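Local coordinates for NAD nucleotidase (Haemophilus influenzae, PDB 3ZTV), which hydrolyses NAD and 5'-mononucleotides such as AMP as a zinc-dependent periplasmic nucleotidase, releasing adenosine and nicotinamide riboside, at residues S370-R373 against G379-P382; P375-S380 against A476-N481; G443-Q448 against Y524-K529. One frame throughout, in Å; residues are numbered along the deposited sequence.

All three contacts lie in the C-terminal domain, which holds the adenosine pocket. Contacts 1 and 2 have centres about 11 Å apart and share G379 and S380: contact 1 folds the loop between strand 357-362 and helix 386-396 onto itself, and contact 2 fastens it to the end of strand 472-477. N376 N and N381 O, 2.9 Å apart, probably form a hydrogen bond between them. Contact 3 lies about 25 Å from contact 1 and 21 Å from contact 2, centre to centre. Its segments alternate along the chain with those of contact 2, and helix 443-460 reaches both, its L458 touching E478. Contacts 2 and 3 thus join distant segments, whereas contact 1 is local.

Contact 1. Residues S370-R373 against G379-P382; sequences SANR and GSNP
N372 and S380 mark the closest backbone approach, 4.5 Å from CA to CA, where two irregular arms of the loop between strand 357-362 and helix 386-396 fold back on one another. The hydroxymethyl group of S380 lies against the other arm: its CB is 3.3 Å from A371 O, and its OG is 3.5 Å from N372 CA. With OG swung anti to the backbone N (chi1 -171°), the hydroxyl also reaches I374 O and hydrogen-bonds there, within the bend of the same loop. Serine suits this place, being slim enough for the close approach and still able to serve a carbonyl. The methyl of A371 rests 3.8 Å from G379 O, a light touch at the protein surface. G379 itself has a positive phi at which a side chain would press on the preceding carbonyl oxygen, so glycine fits the turn.

The amide of N372 works at both ends. ND2 donates to G368 O, while OD1 accepts a hydrogen bond from a water at 2.8 Å; the same water donates to G379 O at 2.7 Å and so bridges the two arms. The side chain of N381 crosses that of N372 at about a right angle, their amide planes 60° apart, and both rest on P367.

R373, the probable substrate-binding residue of this loop, sends its CB away from 379-382, and its NH1 bonds to T463 OG1. The chemistry is therefore that of a hydrated, polar surface loop: the amide of N372 is held at both ends, which fixes its rotation, and the two arms are joined through a water.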
loop_
_atom_site.group_PDB
_atom_site.type_symbol
_atom_site.label_atom_id
_atom_site.label_comp_id
_atom_site.label_asym_id
_atom_site.label_seq_id
_atom_site.Cartn_x
_atom_site.Cartn_y
_atom_site.Cartn_z
ATOM N N SER A 370 -32.217 39.241 -0.858
ATOM C CA SER A 370 -31.721 40.188 0.134
ATOM C C SER A 370 -32.661 40.387 1.325
ATOM O O SER A 370 -32.213 40.497 2.468
ATOM C CB SER A 370 -31.425 41.534 -0.526
ATOM O OG SER A 370 -30.877 42.447 0.408
ATOM N N ALA A 371 -33.961 40.430 1.059
ATOM C CA ALA A 371 -34.935 40.711 2.108
ATOM C C ALA A 371 -34.931 39.656 3.212
ATOM O O ALA A 371 -35.234 39.953 4.370
ATOM C CB ALA A 371 -36.332 40.844 1.510
ATOM N N ASN A 372 -34.585 38.423 2.853
ATOM C CA ASN A 372 -34.704 37.304 3.786
ATOM C C ASN A 372 -33.378 36.784 4.330
ATOM O O ASN A 372 -33.334 35.706 4.917
ATOM C CB ASN A 372 -35.496 36.160 3.151
ATOM C CG ASN A 372 -36.924 36.554 2.825
ATOM O OD1 ASN A 372 -37.763 36.685 3.718
ATOM N ND2 ASN A 372 -37.211 36.737 1.539
ATOM N N ARG A 373 -32.311 37.557 4.158
ATOM C CA ARG A 373 -30.977 37.099 4.547
ATOM C C ARG A 373 -30.865 36.752 6.026
ATOM O O ARG A 373 -30.228 35.759 6.385
ATOM C CB ARG A 373 -29.914 38.128 4.171
ATOM C CG ARG A 373 -29.609 38.168 2.687
ATOM C CD ARG A 373 -28.710 39.342 2.354
ATOM N NE ARG A 373 -28.303 39.339 0.953
ATOM C CZ ARG A 373 -27.529 40.273 0.411
ATOM N NH1 ARG A 373 -27.079 41.272 1.157
ATOM N NH2 ARG A 373 -27.201 40.207 -0.874
ATOM N N GLY A 379 -38.931 43.140 7.257
ATOM C CA GLY A 379 -38.968 42.804 5.846
ATOM C C GLY A 379 -38.588 41.362 5.562
ATOM O O GLY A 379 -38.702 40.897 4.427
ATOM N N SER A 380 -38.139 40.653 6.594
ATOM C CA SER A 380 -37.769 39.248 6.459
ATOM C C SER A 380 -38.914 38.355 6.927
ATOM O O SER A 380 -40.082 38.746 6.873
ATOM C CB SER A 380 -36.491 38.954 7.257
ATOM O OG SER A 380 -35.985 37.652 6.992
ATOM N N ASN A 381 -38.577 37.149 7.371
ATOM C CA ASN A 381 -39.543 36.235 7.968
ATOM C C ASN A 381 -38.880 35.474 9.120
ATOM O O ASN A 381 -37.659 35.539 9.284
ATOM C CB ASN A 381 -40.114 35.277 6.916
ATOM C CG ASN A 381 -39.126 34.206 6.503
ATOM O OD1 ASN A 381 -38.256 34.437 5.660
ATOM N ND2 ASN A 381 -39.262 33.024 7.086
ATOM N N PRO A 382 -39.676 34.765 9.936
ATOM C CA PRO A 382 -39.098 34.115 11.121
ATOM C C PRO A 382 -38.025 33.063 10.818
ATOM O O PRO A 382 -37.176 32.824 11.674
ATOM C CB PRO A 382 -40.311 33.462 11.789
ATOM C CG PRO A 382 -41.463 34.299 11.358
ATOM C CD PRO A 382 -41.148 34.702 9.941
HETATM O O HOH W 1 -39.732 38.644 3.395
#

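Contact 2. Residues P375-S380 against A476-N481; sequences PNKAGS and ANETPN
K377 lays the end of its side chain against the carboxylate of E478, with CE as well as NZ in contact, and the two make a salt bridge at the protein surface. The lysine opens a type II beta turn that runs to S380 and is closed by S380 N donating to K377 O at 2.9 Å; glycine at 379 suits the third position of such a turn, where phi is positive. E478 comes immediately after strand 472-477, so the ion pair joins a turn in one loop to the tip of a sheet strand about a hundred residues further on.

The two side chains approach from opposite directions. E478 is fully stretched, CG anti to the backbone N (chi1 180°), and carries its carboxylate out to meet the lysine. K377 instead bends at chi2 and again at chi4 (102°), which brings the ammonium round to the glutamate. A long, flexible lysine suits this gap.

The other carboxylate oxygen, OE1, accepts a hydrogen bond from S572 N, while the side chain of E478 touches F569 and L458 of helix 443-460. With K377 at OE2 and S572 N at OE1, both oxygens have a partner, which would restrain the carboxylate's rotation, and the nearby positive charge would be expected to favour its ionised form. Strand 567-570 reaches the loop side too, through F569 O, which accepts from N376 ND2.

At the bridge itself NZ meets OE2 at 2.9 Å on the syn side, 33° out of the carboxylate plane, and CE stands 3.2 Å from OE1.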
loop_
_atom_site.group_PDB
_atom_site.type_symbol
_atom_site.label_atom_id
_atom_site.label_comp_id
_atom_site.label_asym_id
_atom_site.label_seq_id
_atom_site.Cartn_x
_atom_site.Cartn_y
_atom_site.Cartn_z
ATOM N N PRO A 375 -32.980 36.053 9.661
ATOM C CA PRO A 375 -34.316 35.748 10.184
ATOM C C PRO A 375 -34.775 36.797 11.184
ATOM O O PRO A 375 -33.942 37.391 11.871
ATOM C CB PRO A 375 -34.119 34.408 10.904
ATOM C CG PRO A 375 -32.828 33.854 10.368
ATOM C CD PRO A 375 -31.984 35.046 10.066
ATOM N N ASN A 376 -36.087 37.018 11.248
ATOM C CA ASN A 376 -36.691 37.878 12.266
ATOM C C ASN A 376 -36.279 39.349 12.204
ATOM O O ASN A 376 -36.355 40.066 13.202
ATOM C CB ASN A 376 -36.445 37.302 13.666
ATOM C CG ASN A 376 -37.250 36.043 13.922
ATOM O OD1 ASN A 376 -38.445 35.987 13.621
ATOM N ND2 ASN A 376 -36.599 35.018 14.463
ATOM N N LYS A 377 -35.843 39.794 11.030
ATOM C CA LYS A 377 -35.587 41.211 10.807
ATOM C C LYS A 377 -36.735 41.827 10.012
ATOM O O LYS A 377 -37.483 41.118 9.341
ATOM C CB LYS A 377 -34.267 41.415 10.062
ATOM C CG LYS A 377 -33.027 41.226 10.924
ATOM C CD LYS A 377 -33.051 42.159 12.127
ATOM C CE LYS A 377 -31.756 42.089 12.921
ATOM N NZ LYS A 377 -30.855 43.244 12.641
ATOM N N ALA A 378 -36.874 43.146 10.094
ATOM C CA ALA A 378 -37.903 43.849 9.338
ATOM C C ALA A 378 -37.804 43.511 7.854
ATOM O O ALA A 378 -36.726 43.576 7.265
ATOM C CB ALA A 378 -37.785 45.352 9.551
ATOM N N GLY A 379 -38.931 43.140 7.257
ATOM C CA GLY A 379 -38.968 42.804 5.846
ATOM C C GLY A 379 -38.588 41.362 5.562
ATOM O O GLY A 379 -38.702 40.897 4.427
ATOM N N SER A 380 -38.139 40.653 6.594
ATOM C CA SER A 380 -37.769 39.248 6.459
ATOM C C SER A 380 -38.914 38.355 6.927
ATOM O O SER A 380 -40.082 38.746 6.873
ATOM C CB SER A 380 -36.491 38.954 7.257
ATOM O OG SER A 380 -35.985 37.652 6.992
ATOM N N ALA A 476 -28.899 31.128 17.742
ATOM C CA ALA A 476 -27.990 32.223 18.055
ATOM C C ALA A 476 -28.775 33.463 18.465
ATOM O O ALA A 476 -29.940 33.616 18.098
ATOM C CB ALA A 476 -27.094 32.533 16.854
ATOM N N ASN A 477 -28.127 34.336 19.232
ATOM C CA ASN A 477 -28.707 35.624 19.609
ATOM C C ASN A 477 -28.044 36.746 18.824
ATOM O O ASN A 477 -26.838 36.707 18.586
ATOM C CB ASN A 477 -28.497 35.902 21.098
ATOM C CG ASN A 477 -29.206 34.909 21.992
ATOM O OD1 ASN A 477 -30.309 34.456 21.688
ATOM N ND2 ASN A 477 -28.566 34.558 23.104
ATOM N N GLU A 478 -28.814 37.762 18.446
ATOM C CA GLU A 478 -28.227 38.915 17.774
ATOM C C GLU A 478 -27.225 39.622 18.680
ATOM O O GLU A 478 -26.176 40.078 18.228
ATOM C CB GLU A 478 -29.305 39.899 17.318
ATOM C CG GLU A 478 -28.742 41.126 16.612
ATOM C CD GLU A 478 -29.796 41.922 15.869
ATOM O OE1 GLU A 478 -30.998 41.614 16.009
ATOM O OE2 GLU A 478 -29.417 42.861 15.135
ATOM N N THR A 479 -27.562 39.712 19.962
ATOM C CA THR A 479 -26.701 40.360 20.945
ATOM C C THR A 479 -25.691 39.373 21.524
ATOM O O THR A 479 -26.078 38.388 22.145
ATOM C CB THR A 479 -27.543 40.940 22.104
ATOM O OG1 THR A 479 -28.505 41.871 21.589
ATOM C CG2 THR A 479 -26.651 41.634 23.124
ATOM N N PRO A 480 -24.387 39.628 21.324
ATOM C CA PRO A 480 -23.368 38.729 21.878
ATOM C C PRO A 480 -23.422 38.689 23.403
ATOM O O PRO A 480 -23.816 39.679 24.024
ATOM C CB PRO A 480 -22.050 39.363 21.417
ATOM C CG PRO A 480 -22.418 40.193 20.234
ATOM C CD PRO A 480 -23.794 40.713 20.527
ATOM N N ASN A 481 -23.044 37.556 23.991
ATOM C CA ASN A 481 -23.011 37.422 25.443
ATOM C C ASN A 481 -21.738 38.014 26.038
ATOM O O ASN A 481 -20.956 38.651 25.332
ATOM C CB ASN A 481 -23.186 35.958 25.870
ATOM C CG ASN A 481 -22.046 35.070 25.410
ATOM O OD1 ASN A 481 -20.982 35.555 25.028
ATOM N ND2 ASN A 481 -22.259 33.759 25.457
#

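Contact 3. Residues G443-Q448 against Y524-K529; sequences GSLVKQ and YKTFGK
T526 meets L445 and Q448 where the N-terminal parts of helices 443-460 and 525-530 come together, and its two branches make different kinds of contact. A chi1 of -69° sets OG1 beside the backbone N and the apolar branch, CG2, anti to it, facing L445: CG2 lies 4.2 Å from CD2 of that leucine and 3.7 Å from L445 O. V449, one turn further along the same helix, also touches T526. Threonine suits this face, since one short side chain supplies both a methyl and a hydroxyl.

The polar branch does its bonding beyond the two segments. T526 OG1 hydrogen-bonds to OD2 of D452, and Q448 NE2 to OD1 of the same aspartate. Across the contact, OG1 meets only the aliphatic stem of the glutamine, 3.3 Å from Q448 CG, the side chains crossing at about a right angle. A bend at chi2 (60°) turns the amide of Q448 forward along its own helix, to D452 one turn on.

On their inner sides the helices settle on the sheet, V446 and F527 both touching M441 of strand 435-442.

The chemistry implies a polar joint between helices: one carboxylate oxygen of D452 bonds across to T526, at the start of helix 525-530 just after D522 of the adenosine pocket, and the other to Q448 of its own helix, which probably steadies the carboxylate for that bond.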
loop_
_atom_site.group_PDB
_atom_site.type_symbol
_atom_site.label_atom_id
_atom_site.label_comp_id
_atom_site.label_asym_id
_atom_site.label_seq_id
_atom_site.Cartn_x
_atom_site.Cartn_y
_atom_site.Cartn_z
ATOM N N GLY A 443 -14.750 20.732 15.551
ATOM C CA GLY A 443 -16.013 21.368 15.878
ATOM C C GLY A 443 -15.867 22.777 16.423
ATOM O O GLY A 443 -16.717 23.632 16.177
ATOM N N SER A 444 -14.799 23.026 17.174
ATOM C CA SER A 444 -14.566 24.361 17.721
ATOM C C SER A 444 -14.394 25.401 16.611
ATOM O O SER A 444 -14.814 26.550 16.747
ATOM C CB SER A 444 -13.347 24.358 18.644
ATOM O OG SER A 444 -12.185 23.943 17.943
ATOM N N LEU A 445 -13.775 24.990 15.508
ATOM C CA LEU A 445 -13.587 25.879 14.364
ATOM C C LEU A 445 -14.877 26.068 13.572
ATOM O O LEU A 445 -15.086 27.115 12.960
ATOM C CB LEU A 445 -12.481 25.349 13.452
ATOM C CG LEU A 445 -11.065 25.398 14.030
ATOM C CD1 LEU A 445 -10.112 24.604 13.154
ATOM C CD2 LEU A 445 -10.593 26.835 14.185
ATOM N N VAL A 446 -15.731 25.049 13.571
ATOM C CA VAL A 446 -17.042 25.172 12.943
ATOM C C VAL A 446 -17.842 26.240 13.678
ATOM O O VAL A 446 -18.448 27.109 13.053
ATOM C CB VAL A 446 -17.815 23.840 12.924
ATOM C CG1 VAL A 446 -19.223 24.048 12.354
ATOM C CG2 VAL A 446 -17.053 22.793 12.113
ATOM N N LYS A 447 -17.825 26.186 15.008
ATOM C CA LYS A 447 -18.480 27.218 15.805
ATOM C C LYS A 447 -17.923 28.595 15.452
ATOM O O LYS A 447 -18.682 29.541 15.225
ATOM C CB LYS A 447 -18.304 26.951 17.304
ATOM C CG LYS A 447 -19.117 25.779 17.844
ATOM C CD LYS A 447 -18.873 25.586 19.341
ATOM C CE LYS A 447 -19.789 24.533 19.942
ATOM N NZ LYS A 447 -19.426 24.199 21.358
ATOM N N GLN A 448 -16.598 28.699 15.394
ATOM C CA GLN A 448 -15.961 29.981 15.125
ATOM C C GLN A 448 -16.332 30.564 13.758
ATOM O O GLN A 448 -16.551 31.762 13.632
ATOM C CB GLN A 448 -14.440 29.891 15.272
ATOM C CG GLN A 448 -13.777 31.251 15.262
ATOM C CD GLN A 448 -14.267 32.144 16.391
ATOM O OE1 GLN A 448 -14.107 31.818 17.570
ATOM N NE2 GLN A 448 -14.868 33.274 16.035
ATOM N N TYR A 524 -15.713 35.395 6.403
ATOM C CA TYR A 524 -15.531 34.036 6.899
ATOM C C TYR A 524 -14.065 33.820 7.294
ATOM O O TYR A 524 -13.348 33.010 6.699
ATOM C CB TYR A 524 -15.998 33.017 5.851
ATOM C CG TYR A 524 -17.510 32.851 5.783
ATOM C CD1 TYR A 524 -18.337 33.913 5.417
ATOM C CD2 TYR A 524 -18.107 31.632 6.079
ATOM C CE1 TYR A 524 -19.717 33.755 5.351
ATOM C CE2 TYR A 524 -19.477 31.465 6.019
ATOM C CZ TYR A 524 -20.277 32.528 5.664
ATOM O OH TYR A 524 -21.635 32.352 5.609
ATOM N N LYS A 525 -13.634 34.551 8.319
ATOM C CA LYS A 525 -12.230 34.586 8.731
ATOM C C LYS A 525 -11.624 33.204 8.941
ATOM O O LYS A 525 -10.510 32.930 8.481
ATOM C CB LYS A 525 -12.057 35.438 9.998
ATOM C CG LYS A 525 -12.342 36.918 9.788
ATOM C CD LYS A 525 -12.114 37.723 11.060
ATOM C CE LYS A 525 -12.449 39.193 10.848
ATOM N NZ LYS A 525 -12.477 39.950 12.129
ATOM N N THR A 526 -12.349 32.331 9.630
ATOM C CA THR A 526 -11.839 31.002 9.938
ATOM C C THR A 526 -11.486 30.213 8.673
ATOM O O THR A 526 -10.434 29.576 8.620
ATOM C CB THR A 526 -12.807 30.205 10.849
ATOM O OG1 THR A 526 -12.822 30.790 12.161
ATOM C CG2 THR A 526 -12.378 28.759 10.958
ATOM N N PHE A 527 -12.350 30.246 7.660
ATOM C CA PHE A 527 -12.042 29.571 6.395
ATOM C C PHE A 527 -10.795 30.182 5.751
ATOM O O PHE A 527 -9.971 29.474 5.174
ATOM C CB PHE A 527 -13.210 29.657 5.405
ATOM C CG PHE A 527 -14.367 28.736 5.718
ATOM C CD1 PHE A 527 -14.199 27.585 6.474
ATOM C CD2 PHE A 527 -15.631 29.022 5.221
ATOM C CE1 PHE A 527 -15.279 26.746 6.738
ATOM C CE2 PHE A 527 -16.707 28.192 5.477
ATOM C CZ PHE A 527 -16.533 27.053 6.237
ATOM N N GLY A 528 -10.674 31.503 5.835
ATOM C CA GLY A 528 -9.515 32.196 5.300
ATOM C C GLY A 528 -8.209 31.705 5.894
ATOM O O GLY A 528 -7.188 31.641 5.210
ATOM N N LYS A 529 -8.240 31.350 7.174
ATOM C CA LYS A 529 -7.048 30.859 7.858
ATOM C C LYS A 529 -6.753 29.388 7.554
ATOM O O LYS A 529 -5.593 28.963 7.581
ATOM C CB LYS A 529 -7.151 31.094 9.366
ATOM C CG LYS A 529 -7.053 32.564 9.749
ATOM C CD LYS A 529 -7.323 32.786 11.228
ATOM C CE LYS A 529 -7.541 34.263 11.524
ATOM N NZ LYS A 529 -7.929 34.509 12.943
#